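Local coordinates for protein ATP-dependent DNA helicase uvsW (PDB 1RIF) that couples ATP hydrolysis to 3'-5' unwinding of duplex DNA, driving branch migration of Holliday junctions in phage T4 recombination-dependent repair, at residues 152-165 / 222-236. The protein carries 1 engineered substitution. Sequence-based numbering, arbitrary orientation.
Sequences YLENYEGKILIIVP and WFSQFGMMMNDECHL. With AU (gold ion), chain D.
With chi1 at -177°, the Tyr152 ring swings from the end of helix 141-155 toward Met228, whose CG is turned opposite its backbone N. Met228 CB lies over one face of that ring, toward its rim. The Met228 chain bends at its last torsion and brings CE to 3.5 Å from Tyr152 CB. Met228 SD lies oblique to the ring, 5.4 Å from its centroid, a Met-aromatic contact. Tyr156 CB covers the other face. Phe226 takes similar packing from Leu161, whose CB sits 3.7 Å from the ring centroid. Strands 159-163 and 226-232 are parallel neighbours in the seven-stranded sheet of the helicase ATP-binding domain, a RecA-like fold. A beta bulge shifts their register after Lys159. There Lys159 O accepts Gly227 N at 2.8 Å and, weakly, Met228 N at 3.4 Å. Beyond it the bonding is regular, and Ile163 N reaches Met230 O at 2.6 Å. On the helix 141-155 side, Met230 CE touches Ile160 CG2 at 3.5 Å. Strand 226-232 runs into the predicted DEAH box. Asp232 N bonds Ile163 O, while Asp232 and Glu233 form salt bridges with Arg141, an engineered residue in the predicted ATP site. Cys234 SG binds a gold ion at 2.5 Å.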
loop_
_atom_site.group_PDB
_atom_site.type_symbol
_atom_site.label_atom_id
_atom_site.label_comp_id
_atom_site.label_asym_id
_atom_site.label_seq_id
_atom_site.Cartn_x
_atom_site.Cartn_y
_atom_site.Cartn_z
ATOM N N TYR A 152 -5.287 6.408 -11.789
ATOM C CA TYR A 152 -4.651 7.459 -11.004
ATOM C C TYR A 152 -4.022 8.519 -11.908
ATOM O O TYR A 152 -4.188 9.724 -11.696
ATOM C CB TYR A 152 -3.565 6.874 -10.099
ATOM C CG TYR A 152 -2.936 7.923 -9.226
ATOM C CD1 TYR A 152 -3.516 8.288 -8.008
ATOM C CD2 TYR A 152 -1.824 8.635 -9.667
ATOM C CE1 TYR A 152 -3.010 9.345 -7.261
ATOM C CE2 TYR A 152 -1.312 9.689 -8.932
ATOM C CZ TYR A 152 -1.909 10.047 -7.733
ATOM O OH TYR A 152 -1.421 11.138 -7.040
ATOM N N LEU A 153 -3.288 8.053 -12.911
ATOM C CA LEU A 153 -2.609 8.925 -13.864
ATOM C C LEU A 153 -3.588 9.945 -14.452
ATOM O O LEU A 153 -3.302 11.144 -14.515
ATOM C CB LEU A 153 -1.982 8.055 -14.966
ATOM C CG LEU A 153 -0.857 8.479 -15.928
ATOM C CD1 LEU A 153 -1.445 9.002 -17.197
ATOM C CD2 LEU A 153 0.073 9.485 -15.276
ATOM N N GLU A 154 -4.759 9.473 -14.860
ATOM C CA GLU A 154 -5.755 10.351 -15.457
ATOM C C GLU A 154 -6.468 11.298 -14.492
ATOM O O GLU A 154 -6.918 12.372 -14.891
ATOM C CB GLU A 154 -6.812 9.518 -16.180
ATOM C CG GLU A 154 -6.265 8.591 -17.232
ATOM C CD GLU A 154 -7.368 7.966 -18.064
ATOM O OE1 GLU A 154 -8.547 8.068 -17.657
ATOM O OE2 GLU A 154 -7.053 7.365 -19.115
ATOM N N ASN A 155 -6.564 10.911 -13.228
ATOM C CA ASN A 155 -7.282 11.714 -12.248
ATOM C C ASN A 155 -6.492 12.511 -11.206
ATOM O O ASN A 155 -7.072 13.340 -10.503
ATOM C CB ASN A 155 -8.294 10.814 -11.538
ATOM C CG ASN A 155 -9.386 10.333 -12.469
ATOM O OD1 ASN A 155 -10.306 11.084 -12.797
ATOM N ND2 ASN A 155 -9.281 9.089 -12.920
ATOM N N TYR A 156 -5.187 12.262 -11.092
ATOM C CA TYR A 156 -4.360 12.969 -10.116
ATOM C C TYR A 156 -2.993 13.350 -10.663
ATOM O O TYR A 156 -2.511 12.752 -11.618
ATOM C CB TYR A 156 -4.177 12.125 -8.855
ATOM C CG TYR A 156 -5.473 11.783 -8.164
ATOM C CD1 TYR A 156 -6.280 10.744 -8.630
ATOM C CD2 TYR A 156 -5.899 12.496 -7.045
ATOM C CE1 TYR A 156 -7.468 10.424 -8.002
ATOM C CE2 TYR A 156 -7.093 12.181 -6.411
ATOM C CZ TYR A 156 -7.869 11.145 -6.896
ATOM O OH TYR A 156 -9.052 10.825 -6.276
ATOM N N GLU A 157 -2.365 14.337 -10.031
ATOM C CA GLU A 157 -1.065 14.817 -10.470
ATOM C C GLU A 157 0.186 14.173 -9.888
ATOM O O GLU A 157 1.280 14.362 -10.422
ATOM C CB GLU A 157 -0.961 16.313 -10.233
ATOM C CG GLU A 157 -1.746 17.164 -11.189
ATOM C CD GLU A 157 -1.298 18.596 -11.106
ATOM O OE1 GLU A 157 -1.197 19.108 -9.966
ATOM O OE2 GLU A 157 -1.040 19.205 -12.164
ATOM N N GLY A 158 0.068 13.433 -8.797
ATOM C CA GLY A 158 1.274 12.825 -8.251
ATOM C C GLY A 158 1.915 11.744 -9.118
ATOM O O GLY A 158 1.687 11.663 -10.330
ATOM N N LYS A 159 2.737 10.911 -8.491
ATOM C CA LYS A 159 3.394 9.815 -9.186
ATOM C C LYS A 159 2.914 8.493 -8.616
ATOM O O LYS A 159 2.248 8.457 -7.575
ATOM C CB LYS A 159 4.908 9.907 -9.037
ATOM C CG LYS A 159 5.552 10.959 -9.910
ATOM C CD LYS A 159 7.055 10.869 -9.798
ATOM C CE LYS A 159 7.746 11.829 -10.743
ATOM N NZ LYS A 159 9.221 11.734 -10.566
ATOM N N ILE A 160 3.256 7.411 -9.311
ATOM C CA ILE A 160 2.882 6.062 -8.896
ATOM C C ILE A 160 4.153 5.239 -8.648
ATOM O O ILE A 160 5.044 5.184 -9.508
ATOM C CB ILE A 160 2.021 5.340 -9.980
ATOM C CG1 ILE A 160 0.807 6.197 -10.363
ATOM C CG2 ILE A 160 1.540 3.996 -9.453
ATOM C CD1 ILE A 160 0.863 6.738 -11.793
ATOM N N LEU A 161 4.238 4.629 -7.462
ATOM C CA LEU A 161 5.385 3.795 -7.089
ATOM C C LEU A 161 4.917 2.351 -7.111
ATOM O O LEU A 161 3.935 2.004 -6.450
ATOM C CB LEU A 161 5.871 4.111 -5.670
ATOM C CG LEU A 161 7.318 3.809 -5.234
ATOM C CD1 LEU A 161 7.291 3.373 -3.783
ATOM C CD2 LEU A 161 7.974 2.742 -6.076
ATOM N N ILE A 162 5.617 1.514 -7.870
ATOM C CA ILE A 162 5.286 0.105 -7.955
ATOM C C ILE A 162 6.510 -0.664 -7.481
ATOM O O ILE A 162 7.590 -0.509 -8.037
ATOM C CB ILE A 162 4.934 -0.285 -9.399
ATOM C CG1 ILE A 162 3.846 0.655 -9.921
ATOM C CG2 ILE A 162 4.436 -1.740 -9.456
ATOM C CD1 ILE A 162 3.507 0.434 -11.362
ATOM N N ILE A 163 6.338 -1.475 -6.441
ATOM C CA ILE A 163 7.436 -2.263 -5.874
ATOM C C ILE A 163 7.302 -3.731 -6.291
ATOM O O ILE A 163 6.267 -4.347 -6.081
ATOM C CB ILE A 163 7.442 -2.159 -4.310
ATOM C CG1 ILE A 163 7.496 -0.682 -3.886
ATOM C CG2 ILE A 163 8.641 -2.920 -3.719
ATOM C CD1 ILE A 163 7.465 -0.439 -2.367
ATOM N N VAL A 164 8.343 -4.285 -6.899
ATOM C CA VAL A 164 8.301 -5.679 -7.329
ATOM C C VAL A 164 9.399 -6.465 -6.613
ATOM O O VAL A 164 10.366 -5.881 -6.126
ATOM C CB VAL A 164 8.456 -5.822 -8.886
ATOM C CG1 VAL A 164 7.296 -5.125 -9.586
ATOM C CG2 VAL A 164 9.799 -5.273 -9.349
ATOM N N PRO A 165 9.253 -7.798 -6.530
ATOM C CA PRO A 165 10.259 -8.619 -5.849
ATOM C C PRO A 165 11.685 -8.665 -6.402
ATOM O O PRO A 165 12.629 -8.833 -5.626
ATOM C CB PRO A 165 9.601 -10.000 -5.785
ATOM C CG PRO A 165 8.632 -9.992 -6.912
ATOM C CD PRO A 165 8.074 -8.601 -6.899
ATOM N N TRP A 222 11.765 11.622 -0.433
ATOM C CA TRP A 222 11.574 11.109 -1.785
ATOM C C TRP A 222 10.179 10.514 -1.986
ATOM O O TRP A 222 9.635 10.540 -3.095
ATOM C CB TRP A 222 12.623 10.039 -2.089
ATOM C CG TRP A 222 12.528 9.444 -3.473
ATOM C CD1 TRP A 222 12.971 10.005 -4.635
ATOM C CD2 TRP A 222 12.001 8.151 -3.827
ATOM N NE1 TRP A 222 12.764 9.140 -5.689
ATOM C CE2 TRP A 222 12.173 7.996 -5.220
ATOM C CE3 TRP A 222 11.407 7.109 -3.099
ATOM C CZ2 TRP A 222 11.773 6.836 -5.904
ATOM C CZ3 TRP A 222 11.008 5.951 -3.784
ATOM C CH2 TRP A 222 11.196 5.830 -5.169
ATOM N N PHE A 223 9.598 9.987 -0.911
ATOM C CA PHE A 223 8.281 9.360 -0.979
ATOM C C PHE A 223 7.091 10.314 -1.003
ATOM O O PHE A 223 5.962 9.882 -1.236
ATOM C CB PHE A 223 8.110 8.371 0.182
ATOM C CG PHE A 223 9.105 7.241 0.166
ATOM C CD1 PHE A 223 10.378 7.404 0.714
ATOM C CD2 PHE A 223 8.785 6.028 -0.435
ATOM C CE1 PHE A 223 11.319 6.377 0.661
ATOM C CE2 PHE A 223 9.722 4.990 -0.493
ATOM C CZ PHE A 223 10.991 5.165 0.055
ATOM N N SER A 224 7.327 11.604 -0.774
ATOM C CA SER A 224 6.229 12.580 -0.760
ATOM C C SER A 224 5.588 12.779 -2.134
ATOM O O SER A 224 4.432 13.182 -2.234
ATOM C CB SER A 224 6.726 13.929 -0.235
ATOM O OG SER A 224 7.275 13.797 1.066
ATOM N N GLN A 225 6.346 12.483 -3.186
ATOM C CA GLN A 225 5.879 12.643 -4.560
ATOM C C GLN A 225 4.874 11.605 -5.031
ATOM O O GLN A 225 4.282 11.771 -6.093
ATOM C CB GLN A 225 7.068 12.627 -5.517
ATOM C CG GLN A 225 7.934 11.386 -5.406
ATOM C CD GLN A 225 9.167 11.468 -6.285
ATOM O OE1 GLN A 225 10.225 10.927 -5.950
ATOM N NE2 GLN A 225 9.035 12.136 -7.425
ATOM N N PHE A 226 4.662 10.549 -4.252
ATOM C CA PHE A 226 3.739 9.504 -4.677
ATOM C C PHE A 226 2.309 9.603 -4.175
ATOM O O PHE A 226 2.070 9.823 -2.989
ATOM C CB PHE A 226 4.323 8.133 -4.332
ATOM C CG PHE A 226 5.638 7.871 -5.000
ATOM C CD1 PHE A 226 6.836 8.012 -4.299
ATOM C CD2 PHE A 226 5.689 7.554 -6.355
ATOM C CE1 PHE A 226 8.061 7.847 -4.941
ATOM C CE2 PHE A 226 6.912 7.388 -7.008
ATOM C CZ PHE A 226 8.101 7.536 -6.301
ATOM N N GLY A 227 1.362 9.453 -5.102
ATOM C CA GLY A 227 -0.044 9.499 -4.752
ATOM C C GLY A 227 -0.618 8.091 -4.673
ATOM O O GLY A 227 -1.639 7.846 -4.025
ATOM N N MET A 228 0.048 7.164 -5.351
ATOM C CA MET A 228 -0.364 5.771 -5.365
ATOM C C MET A 228 0.870 4.885 -5.296
ATOM O O MET A 228 1.900 5.206 -5.871
ATOM C CB MET A 228 -1.153 5.450 -6.636
ATOM C CG MET A 228 -1.572 3.991 -6.751
ATOM S SD MET A 228 -2.435 3.603 -8.303
ATOM C CE MET A 228 -4.090 4.220 -7.929
ATOM N N MET A 229 0.758 3.776 -4.574
ATOM C CA MET A 229 1.858 2.824 -4.420
ATOM C C MET A 229 1.287 1.410 -4.417
ATOM O O MET A 229 0.242 1.145 -3.816
ATOM C CB MET A 229 2.624 3.098 -3.108
ATOM C CG MET A 229 3.772 2.137 -2.784
ATOM S SD MET A 229 3.280 0.553 -2.004
ATOM C CE MET A 229 2.838 1.097 -0.364
ATOM N N MET A 230 1.982 0.514 -5.108
ATOM C CA MET A 230 1.591 -0.883 -5.203
ATOM C C MET A 230 2.797 -1.786 -4.953
ATOM O O MET A 230 3.923 -1.476 -5.365
ATOM C CB MET A 230 1.059 -1.200 -6.603
ATOM C CG MET A 230 -0.186 -0.465 -7.027
ATOM S SD MET A 230 -0.370 -0.625 -8.815
ATOM C CE MET A 230 -0.393 1.075 -9.316
ATOM N N ASN A 231 2.548 -2.912 -4.292
ATOM C CA ASN A 231 3.594 -3.889 -4.028
ATOM C C ASN A 231 3.057 -5.271 -4.408
ATOM O O ASN A 231 2.200 -5.828 -3.719
ATOM C CB ASN A 231 4.008 -3.857 -2.550
ATOM C CG ASN A 231 5.082 -4.898 -2.213
ATOM O OD1 ASN A 231 5.857 -5.328 -3.076
ATOM N ND2 ASN A 231 5.142 -5.287 -0.951
ATOM N N ASP A 232 3.538 -5.797 -5.531
ATOM C CA ASP A 232 3.126 -7.113 -5.993
ATOM C C ASP A 232 3.918 -8.134 -5.172
ATOM O O ASP A 232 5.136 -8.045 -5.096
ATOM C CB ASP A 232 3.422 -7.259 -7.492
ATOM C CG ASP A 232 2.812 -8.515 -8.094
ATOM O OD1 ASP A 232 1.604 -8.760 -7.896
ATOM O OD2 ASP A 232 3.540 -9.264 -8.771
ATOM N N GLU A 233 3.211 -9.090 -4.568
ATOM C CA GLU A 233 3.798 -10.123 -3.705
ATOM C C GLU A 233 4.170 -9.448 -2.393
ATOM O O GLU A 233 5.273 -9.609 -1.885
ATOM C CB GLU A 233 5.055 -10.736 -4.330
ATOM C CG GLU A 233 4.821 -11.470 -5.615
ATOM C CD GLU A 233 3.954 -12.696 -5.432
ATOM O OE1 GLU A 233 2.808 -12.561 -4.956
ATOM O OE2 GLU A 233 4.419 -13.804 -5.767
ATOM N N CYS A 234 3.239 -8.685 -1.845
ATOM C CA CYS A 234 3.499 -7.962 -0.607
ATOM C C CYS A 234 3.799 -8.863 0.583
ATOM O O CYS A 234 4.278 -8.389 1.609
ATOM C CB CYS A 234 2.330 -7.015 -0.282
ATOM S SG CYS A 234 0.646 -7.696 -0.462
ATOM N N HIS A 235 3.535 -10.159 0.442
ATOM C CA HIS A 235 3.795 -11.095 1.531
ATOM C C HIS A 235 5.300 -11.341 1.674
ATOM O O HIS A 235 5.763 -11.882 2.680
ATOM C CB HIS A 235 3.019 -12.418 1.312
ATOM C CG HIS A 235 3.380 -13.143 0.054
ATOM N ND1 HIS A 235 4.286 -14.181 0.025
ATOM C CD2 HIS A 235 2.970 -12.970 -1.223
ATOM C CE1 HIS A 235 4.419 -14.617 -1.214
ATOM N NE2 HIS A 235 3.631 -13.898 -1.991
ATOM N N LEU A 236 6.061 -10.915 0.673
ATOM C CA LEU A 236 7.506 -11.082 0.699
ATOM C C LEU A 236 8.166 -9.866 1.338
ATOM O O LEU A 236 9.365 -9.862 1.611
ATOM C CB LEU A 236 8.029 -11.283 -0.720
ATOM C CG LEU A 236 7.454 -12.507 -1.435
ATOM C CD1 LEU A 236 7.860 -12.478 -2.896
ATOM C CD2 LEU A 236 7.933 -13.780 -0.753
HETATM AU AU AU D . 0.527 -9.013 1.690
#